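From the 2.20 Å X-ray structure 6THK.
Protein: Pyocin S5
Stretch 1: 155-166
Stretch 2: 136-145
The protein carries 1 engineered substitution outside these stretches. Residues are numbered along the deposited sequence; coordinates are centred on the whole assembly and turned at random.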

ATOM      1  N   TYR A 155     -16.251 -55.757 -68.786  1.00 76.41           N
ATOM      2  CA  TYR A 155     -15.000 -55.471 -68.124  1.00 74.71           C
ATOM      3  C   TYR A 155     -14.028 -56.574 -68.456  1.00 75.63           C
ATOM      4  O   TYR A 155     -13.926 -57.548 -67.740  1.00 74.19           O
ATOM      5  CB  TYR A 155     -15.242 -55.465 -66.628  1.00 75.52           C
ATOM      6  CG  TYR A 155     -14.127 -54.927 -65.766  1.00 76.59           C
ATOM      7  CD1 TYR A 155     -13.589 -53.685 -65.984  1.00 78.35           C
ATOM      8  CD2 TYR A 155     -13.641 -55.665 -64.711  1.00 76.88           C
ATOM      9  CE1 TYR A 155     -12.588 -53.199 -65.183  1.00 78.78           C
ATOM     10  CE2 TYR A 155     -12.645 -55.183 -63.908  1.00 77.28           C
ATOM     11  CZ  TYR A 155     -12.127 -53.954 -64.150  1.00 83.34           C
ATOM     12  OH  TYR A 155     -11.143 -53.487 -63.345  1.00 82.40           O
ATOM     13  N   PRO A 156     -13.283 -56.408 -69.537  1.00 70.46           N
ATOM     14  CA  PRO A 156     -12.325 -57.454 -69.938  1.00 69.66           C
ATOM     15  C   PRO A 156     -11.102 -57.549 -69.027  1.00 72.33           C
ATOM     16  O   PRO A 156     -10.833 -56.624 -68.250  1.00 71.83           O
ATOM     17  CB  PRO A 156     -11.919 -57.030 -71.348  1.00 71.34           C
ATOM     18  CG  PRO A 156     -12.086 -55.556 -71.358  1.00 75.46           C
ATOM     19  CD  PRO A 156     -13.272 -55.273 -70.484  1.00 70.98           C
ATOM     20  N   PHE A 157     -10.349 -58.665 -69.138  1.00 67.30           N
ATOM     21  CA  PHE A 157      -9.154 -58.888 -68.339  1.00 66.43           C
ATOM     22  C   PHE A 157      -8.086 -57.846 -68.578  1.00 70.98           C
ATOM     23  O   PHE A 157      -7.404 -57.464 -67.632  1.00 71.07           O
ATOM     24  CB  PHE A 157      -8.578 -60.295 -68.517  1.00 67.80           C
ATOM     25  CG  PHE A 157      -7.454 -60.611 -67.551  1.00 68.64           C
ATOM     26  CD1 PHE A 157      -7.725 -60.929 -66.226  1.00 71.13           C
ATOM     27  CD2 PHE A 157      -6.128 -60.550 -67.958  1.00 70.35           C
ATOM     28  CE1 PHE A 157      -6.693 -61.204 -65.334  1.00 71.66           C
ATOM     29  CE2 PHE A 157      -5.096 -60.840 -67.066  1.00 72.86           C
ATOM     30  CZ  PHE A 157      -5.383 -61.152 -65.755  1.00 70.52           C
ATOM     31  N   GLN A 158      -7.935 -57.386 -69.833  1.00 67.97           N
ATOM     32  CA  GLN A 158      -6.962 -56.356 -70.197  1.00 68.02           C
ATOM     33  C   GLN A 158      -7.292 -55.029 -69.528  1.00 72.03           C
ATOM     34  O   GLN A 158      -6.376 -54.257 -69.232  1.00 72.10           O
ATOM     35  CB  GLN A 158      -6.856 -56.192 -71.719  1.00 69.35           C
ATOM     36  CG  GLN A 158      -6.331 -57.441 -72.443  1.00 83.58           C
ATOM     37  CD  GLN A 158      -5.164 -58.120 -71.747  1.00 97.63           C
ATOM     38  OE1 GLN A 158      -4.116 -57.519 -71.490  1.00 91.93           O
ATOM     39  NE2 GLN A 158      -5.337 -59.391 -71.438  1.00 88.44           N
ATOM     40  N   GLN A 159      -8.607 -54.781 -69.276  1.00 67.61           N
ATOM     41  CA  GLN A 159      -9.112 -53.586 -68.603  1.00 67.06           C
ATOM     42  C   GLN A 159      -8.741 -53.625 -67.151  1.00 69.15           C
ATOM     43  O   GLN A 159      -8.302 -52.604 -66.614  1.00 68.24           O
ATOM     44  CB  GLN A 159     -10.627 -53.397 -68.775  1.00 68.61           C
ATOM     45  CG  GLN A 159     -11.114 -51.966 -68.483  1.00 88.87           C
ATOM     46  CD  GLN A 159     -10.335 -50.838 -69.160  1.00107.04           C
ATOM     47  OE1 GLN A 159      -9.713 -50.993 -70.223  1.00100.89           O
ATOM     48  NE2 GLN A 159     -10.372 -49.669 -68.539  1.00 99.30           N
ATOM     49  N   LEU A 160      -8.812 -54.813 -66.553  1.00 64.37           N
ATOM     50  CA  LEU A 160      -8.437 -55.008 -65.161  1.00 63.33           C
ATOM     51  C   LEU A 160      -6.933 -54.826 -64.992  1.00 66.13           C
ATOM     52  O   LEU A 160      -6.478 -54.243 -64.020  1.00 67.05           O
ATOM     53  CB  LEU A 160      -8.841 -56.391 -64.679  1.00 63.08           C
ATOM     54  CG  LEU A 160      -8.346 -56.696 -63.270  1.00 67.05           C
ATOM     55  CD1 LEU A 160      -9.293 -56.108 -62.244  1.00 67.22           C
ATOM     56  CD2 LEU A 160      -8.173 -58.185 -63.050  1.00 68.59           C
ATOM     57  N   VAL A 161      -6.168 -55.358 -65.933  1.00 60.43           N
ATOM     58  CA  VAL A 161      -4.704 -55.211 -65.942  1.00 59.94           C
ATOM     59  C   VAL A 161      -4.338 -53.723 -65.808  1.00 63.95           C
ATOM     60  O   VAL A 161      -3.601 -53.384 -64.896  1.00 63.38           O
ATOM     61  CB  VAL A 161      -4.026 -55.947 -67.148  1.00 63.38           C
ATOM     62  CG1 VAL A 161      -2.580 -55.501 -67.374  1.00 62.99           C
ATOM     63  CG2 VAL A 161      -4.073 -57.455 -66.947  1.00 63.20           C
ATOM     64  N   ARG A 162      -4.956 -52.843 -66.625  1.00 61.86           N
ATOM     65  CA  ARG A 162      -4.763 -51.384 -66.599  1.00 62.26           C
ATOM     66  C   ARG A 162      -5.041 -50.782 -65.211  1.00 65.27           C
ATOM     67  O   ARG A 162      -4.207 -50.041 -64.683  1.00 64.74           O
ATOM     68  CB  ARG A 162      -5.634 -50.700 -67.663  1.00 63.88           C
ATOM     69  CG  ARG A 162      -4.813 -50.080 -68.781  1.00 78.78           C
ATOM     70  CD  ARG A 162      -5.675 -49.221 -69.673  1.00 90.29           C
ATOM     71  NE  ARG A 162      -5.905 -49.857 -70.969  1.00101.37           N
ATOM     72  CZ  ARG A 162      -6.922 -49.565 -71.771  1.00115.32           C
ATOM     73  NH1 ARG A 162      -7.824 -48.661 -71.406  1.00102.29           N
ATOM     74  NH2 ARG A 162      -7.053 -50.181 -72.936  1.00100.23           N
ATOM     75  N   ASP A 163      -6.187 -51.170 -64.606  1.00 60.87           N
ATOM     76  CA  ASP A 163      -6.644 -50.743 -63.284  1.00 60.50           C
ATOM     77  C   ASP A 163      -5.710 -51.205 -62.169  1.00 63.29           C
ATOM     78  O   ASP A 163      -5.463 -50.448 -61.217  1.00 62.87           O
ATOM     79  CB  ASP A 163      -8.088 -51.218 -63.038  1.00 62.97           C
ATOM     80  CG  ASP A 163      -9.106 -50.537 -63.948  1.00 75.14           C
ATOM     81  OD1 ASP A 163      -8.755 -49.511 -64.570  1.00 76.80           O
ATOM     82  OD2 ASP A 163     -10.272 -50.999 -63.996  1.00 77.44           O
ATOM     83  N   GLU A 164      -5.170 -52.439 -62.313  1.00 57.84           N
ATOM     84  CA  GLU A 164      -4.252 -53.061 -61.367  1.00 56.48           C
ATOM     85  C   GLU A 164      -2.873 -52.418 -61.388  1.00 60.84           C
ATOM     86  O   GLU A 164      -2.228 -52.349 -60.345  1.00 59.52           O
ATOM     87  CB  GLU A 164      -4.190 -54.575 -61.571  1.00 57.14           C
ATOM     88  CG  GLU A 164      -5.323 -55.308 -60.874  1.00 63.69           C
ATOM     89  CD  GLU A 164      -5.566 -54.918 -59.431  1.00 80.22           C
ATOM     90  OE1 GLU A 164      -4.703 -55.218 -58.578  1.00 70.61           O
ATOM     91  OE2 GLU A 164      -6.603 -54.278 -59.156  1.00 77.94           O
ATOM     92  N   LEU A 165      -2.443 -51.917 -62.566  1.00 58.20           N
ATOM     93  CA  LEU A 165      -1.184 -51.198 -62.723  1.00 58.45           C
ATOM     94  C   LEU A 165      -1.317 -49.786 -62.144  1.00 65.76           C
ATOM     95  O   LEU A 165      -0.345 -49.253 -61.607  1.00 65.40           O
ATOM     96  CB  LEU A 165      -0.741 -51.160 -64.186  1.00 58.01           C
ATOM     97  CG  LEU A 165      -0.292 -52.499 -64.775  1.00 62.54           C
ATOM     98  CD1 LEU A 165      -0.248 -52.446 -66.280  1.00 62.52           C
ATOM     99  CD2 LEU A 165       1.055 -52.946 -64.212  1.00 64.88           C
ATOM    100  N   GLU A 166      -2.532 -49.191 -62.211  1.00 64.45           N
ATOM    101  CA  GLU A 166      -2.791 -47.875 -61.613  1.00 64.41           C
ATOM    102  C   GLU A 166      -2.696 -48.020 -60.086  1.00 64.30           C
ATOM    103  O   GLU A 166      -2.078 -47.185 -59.429  1.00 64.76           O
ATOM    104  CB  GLU A 166      -4.170 -47.337 -62.025  1.00 66.44           C
ATOM    105  CG  GLU A 166      -4.282 -45.819 -61.929  1.00 82.60           C
ATOM    106  CD  GLU A 166      -5.684 -45.240 -61.828  1.00111.47           C
ATOM    107  OE1 GLU A 166      -5.827 -44.149 -61.226  1.00115.35           O
ATOM    108  OE2 GLU A 166      -6.637 -45.863 -62.353  1.00103.06           O
TER
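Stretch 2 (136-145) IYEAWVKIWE

What fills the apolar centre of the contact? Two aromatic side chains, one from each stretch, each settle among residues of the other. Trp140 of stretch 2 points toward stretch 1 and sits among Phe157, Val161, Glu164 and Leu165. Its indole meets Val161 through CE3, 3.8 Å from Val161 CG2, and its edge meets Leu165 where CH2 lies 3.8 Å from Leu165 CD2. One face is covered by the aliphatic start of Glu164, whose CB stands 3.4 Å from Trp140 CE2 in a CH-pi contact. In return, Phe157 lodges among Tyr137, Trp140, Val141 and Trp144, with its CE1 3.8 Å from Val141 CG2 and its CE2 3.8 Å from Tyr137 CE1.

How do the backbones carry these side chains? Stretch 2 is helical and continues a helix begun earlier in the chain; stretch 1 turns helical at Phe157, with Pro156 at the N-cap position. The helix axes approach to 10.3 Å, and their N-to-C directions differ by 116°, so the helices cross steeply, well short of antiparallel. The nearest CA pairs are Phe157 CA to Trp144 CA at 6.7 Å and Val161 CA to Trp140 CA at 7.4 Å. Each pair is one helical turn from the next, so as stretch 1 advances from Phe157 to Val161, its partner in stretch 2 steps back from Trp144 to Trp140.

What lies between the two tryptophans? Leu160 points toward stretch 2 and brings its CD2 within 3.6 Å of Trp144 CB and 3.2 Å of the backbone Trp140 O, while its CD1 reaches Ile143 CG2 at 4.0 Å. Beside it, the six-membered ring of Trp144 receives Phe157 CB almost along its normal, a CH-pi contact with CB 3.9 Å from the ring centroid. The Phe157 ring also turns its edge toward the face of Trp144 in an offset arrangement, with Phe157 CD1 3.8 Å from Trp144 CD2.

Where does the contact become polar? At the loop that precedes the stretch 1 helix, Trp144 NE1 donates a hydrogen bond to Tyr155 O, 2.8 Å away and with an N-H...O angle of 159°. The acceptor lies near the plane of the indole, so the same side chain can pack its face against Phe157 and satisfy its N-H at its edge. Tyr155 also adds an apolar touch, its CD2 4.1 Å from Trp144 CD1, while its OH donates a hydrogen bond to Asp163 OD2 at 2.7 Å, linking the loop to the helix that follows.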

ATOM      1  N   ILE A 136       1.721 -62.549 -59.679  1.00 47.68           N
ATOM      2  CA  ILE A 136       0.935 -61.344 -59.932  1.00 47.65           C
ATOM      3  C   ILE A 136      -0.234 -61.653 -60.862  1.00 53.97           C
ATOM      4  O   ILE A 136      -1.364 -61.248 -60.580  1.00 54.26           O
ATOM      5  CB  ILE A 136       1.820 -60.165 -60.431  1.00 50.48           C
ATOM      6  CG1 ILE A 136       2.862 -59.759 -59.353  1.00 50.81           C
ATOM      7  CG2 ILE A 136       0.946 -58.971 -60.807  1.00 50.94           C
ATOM      8  CD1 ILE A 136       3.979 -58.844 -59.793  1.00 54.44           C
ATOM      9  N   TYR A 137       0.030 -62.404 -61.941  1.00 51.92           N
ATOM     10  CA  TYR A 137      -0.995 -62.789 -62.905  1.00 51.70           C
ATOM     11  C   TYR A 137      -2.150 -63.564 -62.268  1.00 54.08           C
ATOM     12  O   TYR A 137      -3.310 -63.257 -62.550  1.00 53.66           O
ATOM     13  CB  TYR A 137      -0.371 -63.587 -64.051  1.00 53.66           C
ATOM     14  CG  TYR A 137      -1.380 -64.176 -65.014  1.00 57.04           C
ATOM     15  CD1 TYR A 137      -1.998 -63.384 -65.979  1.00 59.60           C
ATOM     16  CD2 TYR A 137      -1.709 -65.530 -64.971  1.00 57.98           C
ATOM     17  CE1 TYR A 137      -2.916 -63.925 -66.883  1.00 60.90           C
ATOM     18  CE2 TYR A 137      -2.641 -66.077 -65.854  1.00 58.99           C
ATOM     19  CZ  TYR A 137      -3.237 -65.272 -66.812  1.00 67.65           C
ATOM     20  OH  TYR A 137      -4.132 -65.811 -67.702  1.00 70.76           O
ATOM     21  N   GLU A 138      -1.835 -64.552 -61.413  1.00 50.21           N
ATOM     22  CA  GLU A 138      -2.835 -65.405 -60.767  1.00 50.23           C
ATOM     23  C   GLU A 138      -3.621 -64.635 -59.736  1.00 55.63           C
ATOM     24  O   GLU A 138      -4.815 -64.900 -59.549  1.00 55.85           O
ATOM     25  CB  GLU A 138      -2.201 -66.683 -60.174  1.00 51.86           C
ATOM     26  CG  GLU A 138      -1.543 -67.602 -61.205  1.00 61.37           C
ATOM     27  CD  GLU A 138      -2.424 -68.338 -62.207  1.00 74.32           C
ATOM     28  OE1 GLU A 138      -3.667 -68.181 -62.164  1.00 61.01           O
ATOM     29  OE2 GLU A 138      -1.858 -69.075 -63.046  1.00 62.15           O
ATOM     30  N   ALA A 139      -2.973 -63.667 -59.113  1.00 51.46           N
ATOM     31  CA  ALA A 139      -3.638 -62.829 -58.152  1.00 50.17           C
ATOM     32  C   ALA A 139      -4.622 -61.973 -58.921  1.00 55.82           C
ATOM     33  O   ALA A 139      -5.760 -61.816 -58.512  1.00 57.43           O
ATOM     34  CB  ALA A 139      -2.637 -61.966 -57.419  1.00 50.26           C
ATOM     35  N   TRP A 140      -4.182 -61.417 -60.041  1.00 52.81           N
ATOM     36  CA  TRP A 140      -5.046 -60.581 -60.864  1.00 53.97           C
ATOM     37  C   TRP A 140      -6.220 -61.370 -61.432  1.00 59.23           C
ATOM     38  O   TRP A 140      -7.333 -60.877 -61.496  1.00 58.15           O
ATOM     39  CB  TRP A 140      -4.264 -59.908 -61.987  1.00 52.90           C
ATOM     40  CG  TRP A 140      -3.392 -58.804 -61.520  1.00 53.75           C
ATOM     41  CD1 TRP A 140      -3.275 -58.347 -60.252  1.00 56.71           C
ATOM     42  CD2 TRP A 140      -2.507 -58.013 -62.313  1.00 53.51           C
ATOM     43  NE1 TRP A 140      -2.372 -57.322 -60.198  1.00 55.95           N
ATOM     44  CE2 TRP A 140      -1.883 -57.099 -61.454  1.00 57.30           C
ATOM     45  CE3 TRP A 140      -2.178 -57.993 -63.665  1.00 54.64           C
ATOM     46  CZ2 TRP A 140      -0.954 -56.177 -61.900  1.00 56.26           C
ATOM     47  CZ3 TRP A 140      -1.255 -57.077 -64.105  1.00 56.09           C
ATOM     48  CH2 TRP A 140      -0.654 -56.181 -63.226  1.00 56.66           C
ATOM     49  N   VAL A 141      -5.965 -62.607 -61.838  1.00 54.60           N
ATOM     50  CA  VAL A 141      -7.010 -63.452 -62.387  1.00 54.57           C
ATOM     51  C   VAL A 141      -8.088 -63.709 -61.350  1.00 62.09           C
ATOM     52  O   VAL A 141      -9.269 -63.650 -61.654  1.00 67.16           O
ATOM     53  CB  VAL A 141      -6.454 -64.799 -62.852  1.00 58.26           C
ATOM     54  CG1 VAL A 141      -7.573 -65.817 -62.956  1.00 58.28           C
ATOM     55  CG2 VAL A 141      -5.735 -64.647 -64.176  1.00 57.85           C
ATOM     56  N   LYS A 142      -7.667 -63.948 -60.114  1.00 57.46           N
ATOM     57  CA  LYS A 142      -8.592 -64.204 -59.023  1.00 58.05           C
ATOM     58  C   LYS A 142      -9.479 -62.988 -58.801  1.00 66.47           C
ATOM     59  O   LYS A 142     -10.656 -63.127 -58.511  1.00 67.97           O
ATOM     60  CB  LYS A 142      -7.841 -64.560 -57.743  1.00 59.02           C
ATOM     61  N   ILE A 143      -8.909 -61.794 -58.905  1.00 62.09           N
ATOM     62  CA  ILE A 143      -9.702 -60.588 -58.743  1.00 61.11           C
ATOM     63  C   ILE A 143     -10.747 -60.504 -59.842  1.00 65.86           C
ATOM     64  O   ILE A 143     -11.904 -60.212 -59.587  1.00 66.23           O
ATOM     65  CB  ILE A 143      -8.833 -59.319 -58.821  1.00 63.76           C
ATOM     66  CG1 ILE A 143      -7.873 -59.262 -57.636  1.00 65.38           C
ATOM     67  CG2 ILE A 143      -9.697 -58.075 -58.837  1.00 63.35           C
ATOM     68  CD1 ILE A 143      -6.804 -58.196 -57.763  1.00 84.11           C
ATOM     69  N   TRP A 144     -10.335 -60.797 -61.067  1.00 62.97           N
ATOM     70  CA  TRP A 144     -11.234 -60.739 -62.208  1.00 63.09           C
ATOM     71  C   TRP A 144     -12.360 -61.746 -62.115  1.00 69.64           C
ATOM     72  O   TRP A 144     -13.505 -61.438 -62.410  1.00 69.56           O
ATOM     73  CB  TRP A 144     -10.459 -60.964 -63.499  1.00 61.25           C
ATOM     74  CG  TRP A 144     -11.188 -60.538 -64.717  1.00 62.10           C
ATOM     75  CD1 TRP A 144     -11.734 -59.320 -64.956  1.00 64.93           C
ATOM     76  CD2 TRP A 144     -11.444 -61.327 -65.880  1.00 62.08           C
ATOM     77  NE1 TRP A 144     -12.317 -59.297 -66.193  1.00 64.52           N
ATOM     78  CE2 TRP A 144     -12.151 -60.519 -66.782  1.00 65.80           C
ATOM     79  CE3 TRP A 144     -11.139 -62.637 -66.247  1.00 63.51           C
ATOM     80  CZ2 TRP A 144     -12.564 -60.977 -68.022  1.00 65.18           C
ATOM     81  CZ3 TRP A 144     -11.549 -63.089 -67.476  1.00 65.04           C
ATOM     82  CH2 TRP A 144     -12.253 -62.263 -68.352  1.00 65.65           C
ATOM     83  N   GLU A 145     -12.024 -62.951 -61.685  1.00 68.45           N
ATOM     84  CA  GLU A 145     -13.003 -64.027 -61.571  1.00 69.58           C
ATOM     85  C   GLU A 145     -14.184 -63.723 -60.619  1.00 77.64           C
ATOM     86  O   GLU A 145     -15.252 -64.303 -60.759  1.00 78.13           O
ATOM     87  CB  GLU A 145     -12.324 -65.388 -61.306  1.00 70.69           C
ATOM     88  CG  GLU A 145     -11.478 -65.900 -62.483  1.00 79.27           C
ATOM     89  CD  GLU A 145     -10.750 -67.208 -62.191  1.00 95.06           C
ATOM     90  OE1 GLU A 145     -10.750 -67.616 -61.019  1.00 84.82           O
ATOM     91  OE2 GLU A 145     -10.180 -67.832 -63.123  1.00 84.67           O
TER